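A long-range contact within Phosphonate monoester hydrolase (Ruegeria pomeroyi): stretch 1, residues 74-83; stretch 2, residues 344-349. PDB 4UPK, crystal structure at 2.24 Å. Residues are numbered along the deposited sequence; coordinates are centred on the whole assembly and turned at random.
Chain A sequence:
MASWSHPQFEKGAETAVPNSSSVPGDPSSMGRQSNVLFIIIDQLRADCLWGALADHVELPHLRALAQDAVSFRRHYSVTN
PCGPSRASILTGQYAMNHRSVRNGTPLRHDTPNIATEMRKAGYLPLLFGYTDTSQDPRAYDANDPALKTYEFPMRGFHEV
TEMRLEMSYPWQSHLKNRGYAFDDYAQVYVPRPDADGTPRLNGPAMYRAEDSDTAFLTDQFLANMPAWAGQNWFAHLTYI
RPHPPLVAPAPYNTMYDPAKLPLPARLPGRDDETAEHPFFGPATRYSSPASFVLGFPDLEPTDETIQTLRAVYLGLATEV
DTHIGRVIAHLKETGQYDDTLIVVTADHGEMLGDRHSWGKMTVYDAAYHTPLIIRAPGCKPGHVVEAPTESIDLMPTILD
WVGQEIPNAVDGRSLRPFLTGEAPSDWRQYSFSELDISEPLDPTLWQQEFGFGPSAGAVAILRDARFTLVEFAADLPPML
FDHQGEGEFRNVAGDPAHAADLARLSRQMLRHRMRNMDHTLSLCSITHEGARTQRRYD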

ATOM      1  N   ARG A  74      40.568  10.282   0.588  1.00 18.67           N
ATOM      2  CA  ARG A  74      39.792  11.520   0.472  1.00 18.45           C
ATOM      3  C   ARG A  74      38.298  11.194   0.569  1.00 20.63           C
ATOM      4  O   ARG A  74      37.501  11.642  -0.256  1.00 21.09           O
ATOM      5  N   HIS A  75      37.931  10.397   1.593  1.00 15.64           N
ATOM      6  CA  HIS A  75      36.573   9.926   1.841  1.00 14.55           C
ATOM      7  C   HIS A  75      35.851  10.781   2.875  1.00 17.94           C
ATOM      8  O   HIS A  75      36.331  10.956   3.999  1.00 15.45           O
ATOM      9  N   TYR A  76      34.676  11.308   2.487  1.00 14.60           N
ATOM     10  CA  TYR A  76      33.908  12.217   3.325  1.00 12.47           C
ATOM     11  C   TYR A  76      32.471  11.817   3.479  1.00 15.60           C
ATOM     12  O   TYR A  76      31.845  11.371   2.525  1.00 15.22           O
ATOM     13  N   SER A  77      31.933  12.009   4.695  1.00 13.53           N
ATOM     14  CA  SER A  77      30.513  11.809   4.979  1.00 13.29           C
ATOM     15  C   SER A  77      29.760  12.935   4.207  1.00 16.75           C
ATOM     16  O   SER A  77      30.257  14.062   4.174  1.00 16.89           O
ATOM     17  N   VAL A  78      28.620  12.635   3.551  1.00 12.77           N
ATOM     18  CA  VAL A  78      27.860  13.643   2.797  1.00 11.97           C
ATOM     19  C   VAL A  78      26.899  14.416   3.690  1.00 18.66           C
ATOM     20  O   VAL A  78      26.284  15.394   3.255  1.00 19.27           O
ATOM     21  N   THR A  79      26.748  13.973   4.938  1.00 16.27           N
ATOM     22  CA  THR A  79      25.871  14.657   5.881  1.00 16.04           C
ATOM     23  C   THR A  79      26.179  14.322   7.305  1.00 18.51           C
ATOM     24  O   THR A  79      26.931  13.396   7.560  1.00 19.27           O
ATOM     25  N   ASN A  80      25.570  15.068   8.225  1.00 13.50           N
ATOM     26  CA  ASN A  80      25.725  14.903   9.656  1.00 13.80           C
ATOM     27  C   ASN A  80      24.458  15.392  10.407  1.00 19.96           C
ATOM     28  O   ASN A  80      23.699  16.230   9.870  1.00 18.37           O
ATOM     29  N   PRO A  81      24.199  14.866  11.631  1.00 18.46           N
ATOM     30  CA  PRO A  81      24.974  13.865  12.386  1.00 19.39           C
ATOM     31  C   PRO A  81      24.648  12.411  12.043  1.00 28.15           C
ATOM     32  O   PRO A  81      24.363  12.107  10.893  1.00 27.69           O
ATOM     33  N   CYS A  82      24.770  11.508  13.032  1.00 28.61           N
ATOM     34  CA  CYS A  82      24.571  10.061  12.941  1.00 29.59           C
ATOM     35  C   CYS A  82      23.390   9.609  12.095  1.00 28.57           C
ATOM     36  O   CYS A  82      23.606   8.834  11.163  1.00 26.89           O
ATOM     37  N   GLY A  83      22.178  10.085  12.429  1.00 22.33           N
ATOM     38  CA  GLY A  83      20.939   9.755  11.730  1.00 20.98           C
ATOM     39  C   GLY A  83      21.025  10.122  10.258  1.00 22.30           C
ATOM     40  O   GLY A  83      21.097   9.229   9.411  1.00 21.60           O
ATOM     41  N   VAL A 344      34.940  -1.497   5.456  1.00 18.27           N
ATOM     42  CA  VAL A 344      35.181  -0.902   6.767  1.00 16.90           C
ATOM     43  C   VAL A 344      35.253   0.610   6.586  1.00 21.81           C
ATOM     44  O   VAL A 344      36.033   1.110   5.767  1.00 21.00           O
ATOM     45  N   THR A 345      34.428   1.328   7.357  1.00 17.39           N
ATOM     46  CA  THR A 345      34.365   2.780   7.336  1.00 16.82           C
ATOM     47  C   THR A 345      33.892   3.323   8.702  1.00 19.91           C
ATOM     48  O   THR A 345      33.582   2.555   9.608  1.00 17.74           O
ATOM     49  N   ALA A 346      33.815   4.657   8.814  1.00 17.20           N
ATOM     50  CA  ALA A 346      33.195   5.379   9.914  1.00 16.62           C
ATOM     51  C   ALA A 346      32.060   6.192   9.287  1.00 22.56           C
ATOM     52  O   ALA A 346      32.152   6.564   8.115  1.00 23.15           O
ATOM     53  N   ASP A 347      30.982   6.426  10.044  1.00 18.78           N
ATOM     54  CA  ASP A 347      29.814   7.188   9.601  1.00 17.29           C
ATOM     55  C   ASP A 347      30.114   8.697   9.431  1.00 17.58           C
ATOM     56  O   ASP A 347      29.714   9.305   8.445  1.00 17.43           O
ATOM     57  N   HIS A 348      30.830   9.268  10.387  1.00 13.20           N
ATOM     58  CA  HIS A 348      31.239  10.668  10.481  1.00 12.52           C
ATOM     59  C   HIS A 348      32.491  10.711  11.367  1.00 16.90           C
ATOM     60  O   HIS A 348      32.925   9.693  11.908  1.00 13.94           O
ATOM     61  N   GLY A 349      33.040  11.914  11.498  1.00 15.04           N
ATOM     62  CA  GLY A 349      34.193  12.206  12.316  1.00 13.51           C
ATOM     63  C   GLY A 349      33.823  12.793  13.664  1.00 16.00           C
ATOM     64  O   GLY A 349      32.687  12.683  14.135  1.00 13.29           O
TER

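This is a small, largely buried and mostly polar contact between two segments far apart in sequence, held by close packing and one bridging water, with no direct hydrogen bond from one stretch to the other. The two stretches bury 280 Å² between them, both sides summed.

At one end, strand residues His75 and Thr345 face each other. Both CA-to-CB bonds point toward the opposite stretch, and both side chains have a t chi1. The CA atoms of His75 and Thr345 are 9.3 Å apart, so the side chains must span the gap. They do not quite close it: His75 NE2 lies 3.9 Å from Thr345 OG1. Water 1 joins the two. Water 1 is hydrogen-bonded to His75 NE2 at 2.9 Å, and it donates to Thr345 OG1 at 3.1 Å. Tyr76, next along the strand, points away and takes no part.

The backbones draw closer at Ser77 and His348, whose CA atoms are 5.7 Å apart. Ser77 points toward stretch 2 with a t chi1. Ser77 OG donates a hydrogen bond to Thr79 O at 2.7 Å, within its own stretch. Ser77 OG also sits 3.1 Å from Asp347 O, and Ser77 CB packs 4.3 Å from His348 CA. Val78 and Thr79 then turn their side chains away.

His348 has the largest covered area of any residue here, 71 Å². Its chi1 is p. The ring lies near Asn80, Pro81 and Cys82, all of which approach it obliquely. The CA-to-CB bond of Asn80 runs sideways, with chi1 at -104°, between wells, but its end comes nearer. Asn80 OD1 reaches 3.1 Å from His348 CB, a carbon that offers no conventional polar partner. This oxygen is buried without a partner in the model, while Asn80 ND2 is satisfied elsewhere in the structure.

A cis peptide bond precedes Pro81, which occupies the N-cap position before the helix. Cys82 follows, its CA-to-CB bond sideways and chi1 at 17°, off the usual wells. Cys82 CB is 3.9 Å from His348 CE1. Cys82 SG lies 5.4 Å from the centroid of the His348 ring, in an oblique sulfur-aromatic contact.

Asp347 completes the arrangement. Its CA-to-CB bond runs sideways, chi1 is t, and the carboxylate end comes nearer to stretch 1. Asp347 OD2 accepts a 2.7 Å hydrogen bond from His348 ND1, linking the two neighbouring side chains. Asp347 OD2 also lies 3.6 Å from Cys82 O.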

ATOM      1  CB  ARG A  74      40.157  12.260  -0.837  1.00 20.89           C
ATOM      2  CG  ARG A  74      40.245  13.769  -0.668  1.00 37.04           C
ATOM      3  CD  ARG A  74      40.974  14.441  -1.818  1.00 48.69           C
ATOM      4  NE  ARG A  74      41.248  15.860  -1.546  1.00 59.45           N
ATOM      5  CZ  ARG A  74      40.709  16.882  -2.212  1.00 76.34           C
ATOM      6  NH1 ARG A  74      39.861  16.662  -3.212  1.00 67.27           N
ATOM      7  NH2 ARG A  74      41.021  18.132  -1.888  1.00 58.79           N
ATOM      8  CB  HIS A  75      36.572   8.446   2.240  1.00 15.36           C
ATOM      9  CG  HIS A  75      35.212   7.832   2.255  1.00 18.56           C
ATOM     10  ND1 HIS A  75      34.539   7.542   1.081  1.00 20.47           N
ATOM     11  CD2 HIS A  75      34.427   7.494   3.301  1.00 20.21           C
ATOM     12  CE1 HIS A  75      33.380   7.020   1.448  1.00 19.67           C
ATOM     13  NE2 HIS A  75      33.263   6.978   2.772  1.00 19.84           N
ATOM     14  CB  TYR A  76      34.000  13.658   2.758  1.00 12.18           C
ATOM     15  CG  TYR A  76      35.395  14.239   2.817  1.00 12.65           C
ATOM     16  CD1 TYR A  76      36.337  13.948   1.833  1.00 14.87           C
ATOM     17  CD2 TYR A  76      35.786  15.069   3.863  1.00 11.93           C
ATOM     18  CE1 TYR A  76      37.661  14.385   1.941  1.00 11.57           C
ATOM     19  CE2 TYR A  76      37.097  15.554   3.951  1.00 11.66           C
ATOM     20  CZ  TYR A  76      38.027  15.209   2.981  1.00 16.23           C
ATOM     21  OH  TYR A  76      39.323  15.675   3.024  1.00 23.36           O
ATOM     22  CB  SER A  77      30.261  11.936   6.479  1.00 14.36           C
ATOM     23  OG  SER A  77      28.880  11.763   6.739  1.00 22.80           O
ATOM     24  CB  VAL A  78      27.171  13.114   1.506  1.00 15.46           C
ATOM     25  CG1 VAL A  78      28.139  12.323   0.644  1.00 14.93           C
ATOM     26  CG2 VAL A  78      25.915  12.295   1.823  1.00 14.60           C
ATOM     27  CB  THR A  79      24.374  14.592   5.499  1.00 16.82           C
ATOM     28  OG1 THR A  79      23.638  15.499   6.320  1.00 17.42           O
ATOM     29  CG2 THR A  79      23.810  13.208   5.590  1.00  9.30           C
ATOM     30  CB  ASN A  80      26.963  15.670  10.129  1.00 16.43           C
ATOM     31  CG  ASN A  80      28.135  14.788  10.418  1.00 28.88           C
ATOM     32  OD1 ASN A  80      28.012  13.795  11.121  1.00 25.52           O
ATOM     33  ND2 ASN A  80      29.307  15.175   9.958  1.00  8.05           N
ATOM     34  CB  PRO A  81      24.761  14.277  13.849  1.00 20.43           C
ATOM     35  CG  PRO A  81      23.506  15.151  13.855  1.00 25.27           C
ATOM     36  CD  PRO A  81      23.038  15.307  12.417  1.00 20.76           C
ATOM     37  CB  CYS A  82      24.549   9.441  14.333  1.00 31.58           C
ATOM     38  SG  CYS A  82      24.284  10.648  15.652  1.00 36.80           S
ATOM     39  CB  VAL A 344      36.396  -1.482   7.550  1.00 19.55           C
ATOM     40  CG1 VAL A 344      36.480  -0.882   8.962  1.00 18.19           C
ATOM     41  CG2 VAL A 344      36.321  -3.004   7.635  1.00 19.57           C
ATOM     42  CB  THR A 345      33.408   3.238   6.166  1.00 18.09           C
ATOM     43  OG1 THR A 345      33.609   4.629   5.895  1.00 16.78           O
ATOM     44  CG2 THR A 345      31.924   2.938   6.439  1.00 10.77           C
ATOM     45  CB  ALA A 346      34.187   6.284  10.623  1.00 16.80           C
ATOM     46  CB  ASP A 347      28.670   6.958  10.591  1.00 19.06           C
ATOM     47  CG  ASP A 347      27.382   7.591  10.168  1.00 36.25           C
ATOM     48  OD1 ASP A 347      26.631   6.947   9.419  1.00 37.01           O
ATOM     49  OD2 ASP A 347      27.116   8.721  10.602  1.00 49.12           O
ATOM     50  CB  HIS A 348      30.115  11.544  11.122  1.00 12.15           C
ATOM     51  CG  HIS A 348      29.590  10.978  12.410  1.00 14.61           C
ATOM     52  ND1 HIS A 348      28.471  10.175  12.432  1.00 16.18           N
ATOM     53  CD2 HIS A 348      30.119  11.019  13.654  1.00 16.71           C
ATOM     54  CE1 HIS A 348      28.359   9.739  13.676  1.00 16.02           C
ATOM     55  NE2 HIS A 348      29.313  10.246  14.454  1.00 16.33           N
TER
HETATM   56  O   HOH W   1      31.284   6.406   4.823  1.00 25.01           O